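Local coordinates for protein exopolygalacturonase (Yersinia enterocolitica, PDB 2UVF) that probably cleaves galacturonic acid units from the ends of pectin chains as a family 28 glycoside hydrolase, and binds digalacturonic acid in its pocket, at residues 478-483 against 520-525; 267-272 against 345-350; 123-128 against 147-152; 427-432 against 454-459. All blocks are in the same frame, centred on the assembly; numbering follows the deposited sequence.

Interaction 3 comes first along the chain, closing the hairpin 125-134/146-149 in the N-terminal fibronectin type III region. The other three lie in the parallel beta-helix of the family 28 hydrolase, and each joins strands of successive coils. Interaction 2 closes a long loop between 267-272 and 345-350, which includes three helices. Interaction 4 follows with a shorter loop between 427-432 and 454-459, and interaction 1 ends the series with 478-483 against 520-525. All four run in series, so no loop encloses or crosses another. Only interactions 1 and 4 touch: strands 448-459 and 476-490 are neighbours, Arg483 forms a salt bridge with Glu454, and Phe482 packs on Met458.

Interaction 1: residues 478-483 against 520-525; sequences RNVTFR and YDFTLK
Residues 480-483 and 520-525 run side by side as parallel strands, 7° apart in direction and 4.9 Å between axes, on successive coils of the right-handed parallel beta-helix of family 28 hydrolases. Hydrogen bonds alternate between strands: Asp521 O takes the N-H of Val480, Val480 O that of Thr523, Thr523 O that of Phe482, and Phe482 O that of Lys525. The register sets apolar against apolar on one face and Thr481 against Thr523, whose branched side chains fit an extended backbone, on the other. Val480 and Phe522 point into the helix interior, where CB of Val480 sits over the middle of the Phe522 ring, 3.8 Å from its centroid. Next along, Leu524 CD1 meets Phe482 CD2 at 3.5 Å, apolar residues suiting a buried face. At the corner Asn479 ND2 bonds to Asp450 OD1, its amide nearly parallel to the Asp521 carboxylate. Arg478 and Tyr520 both hold CG between the backbone N and the carbonyl carbon (chi1 60° and 71°), which lays the two chains alongside each other. CB of Arg478 lies over one face of the ring, offset toward the rim; NE is salt-bridged to Glu449, while NH1 donates to Tyr520 OH at 3.1 Å.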
# COMPACT_ATOMS: atom_id res chain seq x y z
N ARG A 478 1.74 16.34 5.37
CA ARG A 478 0.90 17.46 5.02
C ARG A 478 0.12 17.13 3.77
O ARG A 478 0.51 16.25 3.00
CB ARG A 478 1.72 18.74 4.83
CG ARG A 478 2.78 18.71 3.74
CD ARG A 478 3.72 19.92 3.92
NE ARG A 478 4.89 19.92 3.03
CZ ARG A 478 5.99 20.65 3.24
NH1 ARG A 478 6.09 21.44 4.31
NH2 ARG A 478 7.01 20.58 2.39
N ASN A 479 -0.97 17.86 3.57
CA ASN A 479 -1.88 17.65 2.44
C ASN A 479 -2.26 16.18 2.21
O ASN A 479 -2.02 15.61 1.15
CB ASN A 479 -1.35 18.34 1.18
CG ASN A 479 -2.36 18.33 0.06
OD1 ASN A 479 -3.57 18.35 0.31
ND2 ASN A 479 -1.88 18.27 -1.18
N VAL A 480 -2.84 15.59 3.25
CA VAL A 480 -3.31 14.20 3.24
C VAL A 480 -4.85 14.23 3.30
O VAL A 480 -5.42 14.85 4.20
CB VAL A 480 -2.72 13.40 4.45
CG1 VAL A 480 -3.47 12.10 4.68
CG2 VAL A 480 -1.21 13.13 4.27
N THR A 481 -5.49 13.61 2.30
CA THR A 481 -6.96 13.55 2.21
C THR A 481 -7.43 12.12 2.32
O THR A 481 -6.94 11.24 1.62
CB THR A 481 -7.52 14.21 0.90
OG1 THR A 481 -7.23 15.61 0.90
CG2 THR A 481 -9.05 14.05 0.80
N PHE A 482 -8.41 11.91 3.19
CA PHE A 482 -8.97 10.59 3.43
C PHE A 482 -10.48 10.73 3.31
O PHE A 482 -11.14 11.19 4.23
CB PHE A 482 -8.54 10.10 4.81
CG PHE A 482 -8.97 8.69 5.12
CD1 PHE A 482 -8.08 7.63 4.92
CD2 PHE A 482 -10.24 8.43 5.63
CE1 PHE A 482 -8.47 6.34 5.23
CE2 PHE A 482 -10.61 7.15 5.94
CZ PHE A 482 -9.72 6.10 5.73
N ARG A 483 -11.03 10.31 2.17
CA ARG A 483 -12.42 10.62 1.83
C ARG A 483 -13.15 9.51 1.10
O ARG A 483 -12.53 8.64 0.50
CB ARG A 483 -12.48 11.93 1.01
CG ARG A 483 -11.94 11.83 -0.39
CD ARG A 483 -12.30 13.06 -1.18
NE ARG A 483 -11.91 12.97 -2.58
CZ ARG A 483 -11.60 14.01 -3.35
NH1 ARG A 483 -11.61 15.25 -2.85
NH2 ARG A 483 -11.27 13.82 -4.62
N TYR A 520 -0.07 18.62 9.56
CA TYR A 520 -1.01 19.69 9.26
C TYR A 520 -1.67 19.52 7.88
O TYR A 520 -1.12 18.87 6.98
CB TYR A 520 -0.38 21.08 9.45
CG TYR A 520 0.67 21.48 8.44
CD1 TYR A 520 0.30 22.08 7.24
CD2 TYR A 520 2.03 21.28 8.70
CE1 TYR A 520 1.27 22.44 6.30
CE2 TYR A 520 3.00 21.65 7.76
CZ TYR A 520 2.61 22.23 6.57
OH TYR A 520 3.56 22.59 5.64
N ASP A 521 -2.84 20.13 7.72
CA ASP A 521 -3.58 20.08 6.47
C ASP A 521 -4.01 18.63 6.18
O ASP A 521 -3.58 18.01 5.20
CB ASP A 521 -2.76 20.72 5.33
CG ASP A 521 -3.53 20.86 4.04
OD1 ASP A 521 -4.78 20.92 4.09
OD2 ASP A 521 -2.87 20.91 2.97
N PHE A 522 -4.82 18.09 7.09
CA PHE A 522 -5.44 16.77 6.97
C PHE A 522 -6.93 16.97 6.82
O PHE A 522 -7.55 17.74 7.55
CB PHE A 522 -5.18 15.92 8.22
CG PHE A 522 -3.91 15.10 8.16
CD1 PHE A 522 -2.68 15.69 7.83
CD2 PHE A 522 -3.93 13.73 8.46
CE1 PHE A 522 -1.52 14.93 7.79
CE2 PHE A 522 -2.76 12.97 8.43
CZ PHE A 522 -1.56 13.56 8.10
N THR A 523 -7.49 16.23 5.88
CA THR A 523 -8.91 16.26 5.58
C THR A 523 -9.52 14.86 5.70
O THR A 523 -9.10 13.91 5.02
CB THR A 523 -9.14 16.83 4.17
OG1 THR A 523 -8.65 18.17 4.14
CG2 THR A 523 -10.61 16.80 3.79
N LEU A 524 -10.50 14.77 6.60
CA LEU A 524 -11.39 13.62 6.73
C LEU A 524 -12.82 14.03 6.33
O LEU A 524 -13.44 14.85 6.99
CB LEU A 524 -11.35 13.08 8.16
CG LEU A 524 -11.71 11.61 8.38
CD1 LEU A 524 -10.47 10.74 8.26
CD2 LEU A 524 -12.33 11.44 9.75
N LYS A 525 -13.31 13.46 5.23
CA LYS A 525 -14.57 13.86 4.60
C LYS A 525 -15.33 12.65 4.06
O LYS A 525 -14.71 11.75 3.49
CB LYS A 525 -14.30 14.82 3.45
CG LYS A 525 -15.48 15.72 3.11
CD LYS A 525 -15.08 16.87 2.18
CE LYS A 525 -13.98 17.76 2.79
NZ LYS A 525 -13.96 19.17 2.25

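Interaction 2: residues 267-272 against 345-350; sequences GVIDGN and AGFTVR
Ile269 holds CG1 anti to the carbonyl carbon (chi1 -49°) and CD1 extended beyond it, while Phe347 places CG between its backbone N and carbonyl carbon (chi1 56°). These torsions bring the methyl CD1 of Ile269 over one face of the Phe347 ring, 3.6 Å from Phe347 CD1, in a CH-pi contact. Leu244 and Leu333 touch Ile269, and Leu370 touches Phe347, so branched aliphatic and aromatic groups suit this buried side. The parallel strands 268-270 and 348-350 pair as adjoining coils of the beta-helix. Thr348 N donates to Gly267 O, Ile269 N to Thr348 O at 2.7 Å, Arg350 N to Ile269 O, and Gly271 N to Arg350 O. On the other face Val268 CG2 meets Thr348 CB at 3.9 Å, and CG1 of Val268 meets the CD methylene of the extended Arg350 chain at 4.0 Å, while Arg350 NE bonds to Gln373. Asp270 OD1 accepts from Asn272 N at 3.2 Å on its anti side, 33° out of the carboxylate plane, an Asx turn just after the strand. With a nickel ion about 4 Å from the Asp270 side chain, this carboxylate probably feels the metal's positive charge, while the strand pairing rests on backbone bonds and apolar contact.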
# COMPACT_ATOMS: atom_id res chain seq x y z
N GLY A 267 0.08 -15.24 -10.71
CA GLY A 267 0.87 -16.16 -9.89
C GLY A 267 1.18 -15.63 -8.49
O GLY A 267 0.83 -14.48 -8.16
N VAL A 268 1.85 -16.47 -7.69
CA VAL A 268 2.14 -16.20 -6.28
C VAL A 268 3.64 -15.95 -6.07
O VAL A 268 4.49 -16.59 -6.71
CB VAL A 268 1.65 -17.39 -5.41
CG1 VAL A 268 2.14 -17.29 -3.94
CG2 VAL A 268 0.12 -17.54 -5.49
N ILE A 269 3.95 -14.98 -5.21
CA ILE A 269 5.31 -14.80 -4.69
C ILE A 269 5.28 -15.10 -3.20
O ILE A 269 4.64 -14.39 -2.42
CB ILE A 269 5.88 -13.38 -4.92
CG1 ILE A 269 5.68 -12.93 -6.38
CG2 ILE A 269 7.36 -13.37 -4.52
CD1 ILE A 269 5.91 -11.44 -6.65
N ASP A 270 6.00 -16.17 -2.83
CA ASP A 270 5.99 -16.69 -1.49
C ASP A 270 7.39 -16.54 -0.87
O ASP A 270 8.35 -17.08 -1.37
CB ASP A 270 5.52 -18.15 -1.49
CG ASP A 270 5.29 -18.67 -0.11
OD1 ASP A 270 5.84 -18.11 0.86
OD2 ASP A 270 4.57 -19.67 0.04
N GLY A 271 7.49 -15.77 0.22
CA GLY A 271 8.79 -15.41 0.79
C GLY A 271 9.47 -16.44 1.67
O GLY A 271 10.67 -16.32 1.94
N ASN A 272 8.69 -17.42 2.12
CA ASN A 272 9.14 -18.61 2.84
C ASN A 272 9.66 -18.27 4.23
O ASN A 272 10.55 -18.95 4.78
CB ASN A 272 10.20 -19.39 2.00
CG ASN A 272 10.26 -20.88 2.35
OD1 ASN A 272 9.49 -21.39 3.18
ND2 ASN A 272 11.19 -21.59 1.70
N ALA A 345 1.17 -5.93 -10.92
CA ALA A 345 -0.20 -6.30 -11.24
C ALA A 345 -0.53 -7.78 -11.06
O ALA A 345 0.30 -8.63 -11.36
CB ALA A 345 -0.54 -5.87 -12.66
N GLY A 346 -1.74 -8.07 -10.58
CA GLY A 346 -2.30 -9.44 -10.52
C GLY A 346 -1.76 -10.42 -9.50
O GLY A 346 -2.47 -11.38 -9.11
N PHE A 347 -0.52 -10.23 -9.08
CA PHE A 347 0.14 -11.26 -8.29
C PHE A 347 -0.29 -11.30 -6.85
O PHE A 347 -0.77 -10.30 -6.31
CB PHE A 347 1.69 -11.28 -8.45
CG PHE A 347 2.40 -9.99 -8.13
CD1 PHE A 347 2.77 -9.68 -6.81
CD2 PHE A 347 2.79 -9.11 -9.15
CE1 PHE A 347 3.45 -8.50 -6.51
CE2 PHE A 347 3.48 -7.93 -8.86
CZ PHE A 347 3.82 -7.63 -7.53
N THR A 348 -0.15 -12.48 -6.25
CA THR A 348 -0.41 -12.71 -4.83
C THR A 348 0.91 -12.70 -4.06
O THR A 348 1.94 -13.23 -4.55
CB THR A 348 -1.21 -14.02 -4.64
OG1 THR A 348 -2.49 -13.84 -5.27
CG2 THR A 348 -1.46 -14.37 -3.19
N VAL A 349 0.90 -12.08 -2.88
CA VAL A 349 2.05 -12.03 -1.98
C VAL A 349 1.73 -12.85 -0.75
O VAL A 349 0.70 -12.63 -0.08
CB VAL A 349 2.43 -10.57 -1.55
CG1 VAL A 349 3.55 -10.57 -0.46
CG2 VAL A 349 2.91 -9.78 -2.70
N ARG A 350 2.61 -13.79 -0.44
CA ARG A 350 2.46 -14.59 0.76
C ARG A 350 3.73 -14.60 1.58
O ARG A 350 4.79 -14.47 1.02
CB ARG A 350 2.07 -16.00 0.38
CG ARG A 350 0.62 -16.06 -0.10
CD ARG A 350 0.19 -17.43 -0.43
NE ARG A 350 -1.23 -17.39 -0.74
CZ ARG A 350 -1.91 -18.39 -1.26
NH1 ARG A 350 -1.31 -19.54 -1.53
NH2 ARG A 350 -3.21 -18.24 -1.49

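Interaction 3: residues 123-128 against 147-152; sequences ETSYQF and TAKTSA
The rings of Tyr126 and Phe128 are both met at their edges across this hairpin. Near the plane of the Tyr126 ring lie Thr150 CG2, 4.2 Å from Tyr126 CE2, and the carbonyl oxygen of Ala148; the Phe128 ring receives the methyl of Ala148 at its edge, with CE2 of Phe128 4.4 Å from CB of Ala148. Alanine's single methyl suits a place at the edge of the Phe128 ring. In the antiparallel strands 125-128 and 147-149, Tyr126 and Ala148 form a hydrogen-bonded pair: Tyr126 N donates to Ala148 O, and Ala148 N returns to Tyr126 O at 2.9 Å. Thr150 N continues the pairing to Thr124 O. Beyond the strand ends a side chain joins in: Thr150 has OG1 between its backbone N and carbonyl carbon (chi1 49°), which turns the oxygen back to accept from Thr124 N at 2.8 Å. The same hydroxyl bonds to Lys121 O. On the outer face the Lys149 chain, bent near its end, brings NZ to 3.5 Å from Glu123 CG but leaves it 4.7 Å from Glu123 OE2, the opposite charges near but not in contact. Such flexible polar chains fit a solvent-facing surface. Strand 146-149 is an edge strand of the four-stranded sheet of the fibronectin type III domain, with 125-134 separating it from 66-73, while Ile53 of strand 53-58 packs against Tyr126, Phe128 and Thr150.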
# COMPACT_ATOMS: atom_id res chain seq x y z
N GLU A 123 0.17 -2.86 -30.95
CA GLU A 123 0.70 -1.64 -31.59
C GLU A 123 -0.34 -0.66 -32.16
O GLU A 123 -0.00 0.22 -32.96
CB GLU A 123 1.69 -2.05 -32.69
CG GLU A 123 3.02 -1.34 -32.66
CD GLU A 123 4.16 -2.24 -33.09
OE1 GLU A 123 3.91 -3.46 -33.30
OE2 GLU A 123 5.29 -1.74 -33.21
N THR A 124 -1.60 -0.80 -31.73
CA THR A 124 -2.72 -0.02 -32.28
C THR A 124 -3.14 1.14 -31.37
O THR A 124 -3.21 0.99 -30.15
CB THR A 124 -3.95 -0.96 -32.53
OG1 THR A 124 -3.54 -2.11 -33.27
CG2 THR A 124 -5.08 -0.24 -33.27
N SER A 125 -3.41 2.30 -31.97
CA SER A 125 -3.96 3.45 -31.25
C SER A 125 -5.47 3.29 -31.03
O SER A 125 -6.18 2.77 -31.91
CB SER A 125 -3.70 4.75 -32.00
OG SER A 125 -2.49 5.35 -31.60
N TYR A 126 -5.95 3.73 -29.86
CA TYR A 126 -7.38 3.72 -29.52
C TYR A 126 -7.70 5.00 -28.76
O TYR A 126 -6.89 5.45 -27.94
CB TYR A 126 -7.74 2.52 -28.65
CG TYR A 126 -7.47 1.17 -29.26
CD1 TYR A 126 -8.40 0.58 -30.12
CD2 TYR A 126 -6.29 0.47 -28.98
CE1 TYR A 126 -8.16 -0.67 -30.69
CE2 TYR A 126 -6.04 -0.79 -29.55
CZ TYR A 126 -6.98 -1.35 -30.41
OH TYR A 126 -6.77 -2.58 -30.99
N GLN A 127 -8.86 5.59 -29.05
CA GLN A 127 -9.34 6.77 -28.31
C GLN A 127 -10.33 6.31 -27.24
O GLN A 127 -10.98 5.28 -27.39
CB GLN A 127 -9.95 7.80 -29.27
CG GLN A 127 -10.32 9.16 -28.67
CD GLN A 127 -11.84 9.34 -28.47
OE1 GLN A 127 -12.30 10.45 -28.19
NE2 GLN A 127 -12.60 8.26 -28.62
N PHE A 128 -10.41 7.07 -26.14
CA PHE A 128 -11.21 6.69 -24.98
C PHE A 128 -11.87 7.93 -24.33
O PHE A 128 -11.22 8.97 -24.14
CB PHE A 128 -10.35 5.97 -23.92
CG PHE A 128 -9.77 4.64 -24.36
CD1 PHE A 128 -10.59 3.53 -24.55
CD2 PHE A 128 -8.39 4.49 -24.52
CE1 PHE A 128 -10.05 2.28 -24.94
CE2 PHE A 128 -7.84 3.26 -24.90
CZ PHE A 128 -8.67 2.16 -25.11
N THR A 147 -5.98 9.31 -26.34
CA THR A 147 -5.52 8.29 -27.27
C THR A 147 -4.41 7.53 -26.55
O THR A 147 -3.56 8.14 -25.88
CB THR A 147 -4.94 8.92 -28.55
OG1 THR A 147 -5.56 10.20 -28.77
CG2 THR A 147 -5.14 8.01 -29.77
N ALA A 148 -4.43 6.20 -26.68
CA ALA A 148 -3.39 5.37 -26.11
C ALA A 148 -3.09 4.18 -27.01
O ALA A 148 -3.99 3.53 -27.55
CB ALA A 148 -3.78 4.90 -24.71
N LYS A 149 -1.80 3.91 -27.16
CA LYS A 149 -1.34 2.85 -28.04
C LYS A 149 -0.86 1.64 -27.25
O LYS A 149 -0.06 1.77 -26.32
CB LYS A 149 -0.23 3.38 -28.96
CG LYS A 149 0.02 2.55 -30.23
CD LYS A 149 0.91 3.29 -31.21
CE LYS A 149 2.40 3.16 -30.87
NZ LYS A 149 2.99 1.88 -31.38
N THR A 150 -1.35 0.46 -27.63
CA THR A 150 -0.82 -0.81 -27.14
C THR A 150 0.68 -0.93 -27.48
O THR A 150 1.22 -0.14 -28.26
CB THR A 150 -1.60 -2.03 -27.71
OG1 THR A 150 -1.73 -1.92 -29.14
CG2 THR A 150 -2.99 -2.14 -27.07
N SER A 151 1.34 -1.92 -26.88
CA SER A 151 2.74 -2.18 -27.15
C SER A 151 2.87 -3.29 -28.21
O SER A 151 1.88 -3.95 -28.54
CB SER A 151 3.46 -2.57 -25.85
OG SER A 151 3.11 -3.88 -25.43
N ALA A 152 4.07 -3.46 -28.75
CA ALA A 152 4.34 -4.59 -29.64
C ALA A 152 4.45 -5.89 -28.85
O ALA A 152 4.91 -5.89 -27.70
CB ALA A 152 5.62 -4.36 -30.44

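Interaction 4: residues 427-432 against 454-459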
# COMPACT_ATOMS: atom_id res chain seq x y z
N PHE A 427 -7.00 4.17 -4.32
CA PHE A 427 -8.42 4.05 -4.62
C PHE A 427 -8.89 2.63 -4.97
O PHE A 427 -8.11 1.82 -5.45
CB PHE A 427 -8.86 5.09 -5.68
CG PHE A 427 -8.20 4.91 -7.05
CD1 PHE A 427 -8.85 4.21 -8.06
CD2 PHE A 427 -6.95 5.48 -7.32
CE1 PHE A 427 -8.27 4.05 -9.34
CE2 PHE A 427 -6.35 5.32 -8.59
CZ PHE A 427 -7.01 4.61 -9.59
N ASN A 428 -10.17 2.35 -4.74
CA ASN A 428 -10.79 1.06 -5.09
C ASN A 428 -10.09 -0.17 -4.51
O ASN A 428 -9.98 -1.21 -5.16
CB ASN A 428 -10.98 0.93 -6.62
CG ASN A 428 -11.84 2.05 -7.22
OD1 ASN A 428 -12.57 2.75 -6.50
ND2 ASN A 428 -11.76 2.21 -8.53
N ASN A 429 -9.60 -0.03 -3.28
CA ASN A 429 -8.93 -1.14 -2.57
C ASN A 429 -9.85 -1.67 -1.54
O ASN A 429 -10.73 -0.94 -1.03
CB ASN A 429 -7.62 -0.68 -1.90
CG ASN A 429 -6.65 -0.13 -2.89
OD1 ASN A 429 -6.11 -0.87 -3.67
ND2 ASN A 429 -6.44 1.20 -2.90
N TYR A 430 -9.65 -2.95 -1.24
CA TYR A 430 -10.28 -3.57 -0.08
C TYR A 430 -9.24 -3.89 1.00
O TYR A 430 -8.36 -4.71 0.79
CB TYR A 430 -11.00 -4.83 -0.51
CG TYR A 430 -11.84 -5.50 0.56
CD1 TYR A 430 -13.14 -5.08 0.81
CD2 TYR A 430 -11.33 -6.57 1.30
CE1 TYR A 430 -13.91 -5.73 1.79
CE2 TYR A 430 -12.07 -7.19 2.26
CZ TYR A 430 -13.36 -6.79 2.50
OH TYR A 430 -14.11 -7.46 3.47
N PHE A 431 -9.33 -3.24 2.15
CA PHE A 431 -8.41 -3.51 3.25
C PHE A 431 -9.11 -4.45 4.21
O PHE A 431 -10.21 -4.16 4.66
CB PHE A 431 -8.01 -2.21 3.98
CG PHE A 431 -7.40 -1.18 3.07
CD1 PHE A 431 -6.02 -1.10 2.93
CD2 PHE A 431 -8.20 -0.29 2.36
CE1 PHE A 431 -5.44 -0.15 2.08
CE2 PHE A 431 -7.64 0.67 1.52
CZ PHE A 431 -6.25 0.75 1.38
N ARG A 432 -8.52 -5.62 4.46
CA ARG A 432 -9.00 -6.50 5.50
C ARG A 432 -8.14 -6.25 6.73
O ARG A 432 -8.06 -5.13 7.19
CB ARG A 432 -9.02 -7.97 5.05
CG ARG A 432 -10.00 -8.84 5.83
CD ARG A 432 -10.10 -10.24 5.24
NE ARG A 432 -10.82 -11.16 6.10
CZ ARG A 432 -10.31 -11.75 7.18
NH1 ARG A 432 -11.06 -12.57 7.91
NH2 ARG A 432 -9.04 -11.51 7.54
N GLU A 454 -9.23 7.53 -1.54
CA GLU A 454 -10.67 7.65 -1.80
C GLU A 454 -11.26 6.38 -2.34
O GLU A 454 -10.61 5.65 -3.06
CB GLU A 454 -10.97 8.80 -2.78
CG GLU A 454 -10.16 8.75 -4.08
CD GLU A 454 -10.56 9.83 -5.06
OE1 GLU A 454 -11.47 10.63 -4.71
OE2 GLU A 454 -9.97 9.90 -6.16
N ASN A 455 -12.52 6.15 -2.02
CA ASN A 455 -13.33 5.10 -2.65
C ASN A 455 -12.75 3.73 -2.35
O ASN A 455 -12.57 2.89 -3.25
CB ASN A 455 -13.53 5.37 -4.16
CG ASN A 455 -14.44 6.58 -4.45
OD1 ASN A 455 -14.01 7.60 -5.03
ND2 ASN A 455 -15.69 6.47 -4.08
N ASN A 456 -12.48 3.52 -1.06
CA ASN A 456 -11.89 2.32 -0.52
C ASN A 456 -12.86 1.76 0.51
O ASN A 456 -13.66 2.49 1.11
CB ASN A 456 -10.52 2.58 0.17
CG ASN A 456 -9.44 3.12 -0.77
OD1 ASN A 456 -8.89 2.39 -1.59
ND2 ASN A 456 -9.11 4.38 -0.62
N VAL A 457 -12.77 0.47 0.75
CA VAL A 457 -13.53 -0.20 1.80
C VAL A 457 -12.56 -0.88 2.78
O VAL A 457 -11.60 -1.51 2.35
CB VAL A 457 -14.57 -1.19 1.17
CG1 VAL A 457 -14.87 -2.33 2.08
CG2 VAL A 457 -15.85 -0.45 0.84
N MET A 458 -12.81 -0.73 4.08
CA MET A 458 -11.99 -1.37 5.11
C MET A 458 -12.86 -2.24 6.01
O MET A 458 -13.86 -1.77 6.55
CB MET A 458 -11.28 -0.33 5.98
CG MET A 458 -10.28 0.53 5.28
SD MET A 458 -11.02 1.77 4.19
CE MET A 458 -9.54 2.71 3.88
N TYR A 459 -12.47 -3.50 6.16
CA TYR A 459 -13.19 -4.44 7.02
C TYR A 459 -12.20 -5.18 7.90
O TYR A 459 -11.36 -5.88 7.37
CB TYR A 459 -14.02 -5.41 6.15
CG TYR A 459 -14.71 -6.48 6.95
CD1 TYR A 459 -15.66 -6.15 7.92
CD2 TYR A 459 -14.42 -7.82 6.75
CE1 TYR A 459 -16.29 -7.16 8.69
CE2 TYR A 459 -15.05 -8.83 7.49
CZ TYR A 459 -15.98 -8.49 8.44
OH TYR A 459 -16.56 -9.49 9.18
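Asn456 OD1 is gripped by two donors of Asn429, the backbone N and the side-chain ND2, each at 3.0 Å and reaching it from opposite faces of its amide plane. The two amides lie side by side, pointing the same way, their planes 8° apart, joined by the ND2-OD1 bond at equivalent corners of successive beta-helix coils, as asparagines do in other parallel beta-helices. Asparagine suits the place because its amide can both donate and accept: Asn429 ND2 also bonds to Val393 O and OD1 to Asn396 N, while Asn456 ND2 bonds to Leu426 O. These bonds satisfy the buried amides at the turn. Beyond it the chains pair as parallel strands, Val457 N donating to Asn429 O, Phe431 N to Val457 O, and Tyr459 N to Phe431 O at 2.8 Å. Inside the coil, Met458 bends at chi2 (73°) and brings its methyl CE to 3.6 Å from Phe431 CD2; its sulfur makes an oblique Met-aromatic contact with that ring, 5.0 Å from the centroid. Asn456 CB sits at the edge of the same ring. On the opposite face Tyr430 meets Val457 CG1 through CD1 at 3.5 Å, and its hydroxyl, bonded to Glu285, lies 3.3 Å from Tyr459 CD2.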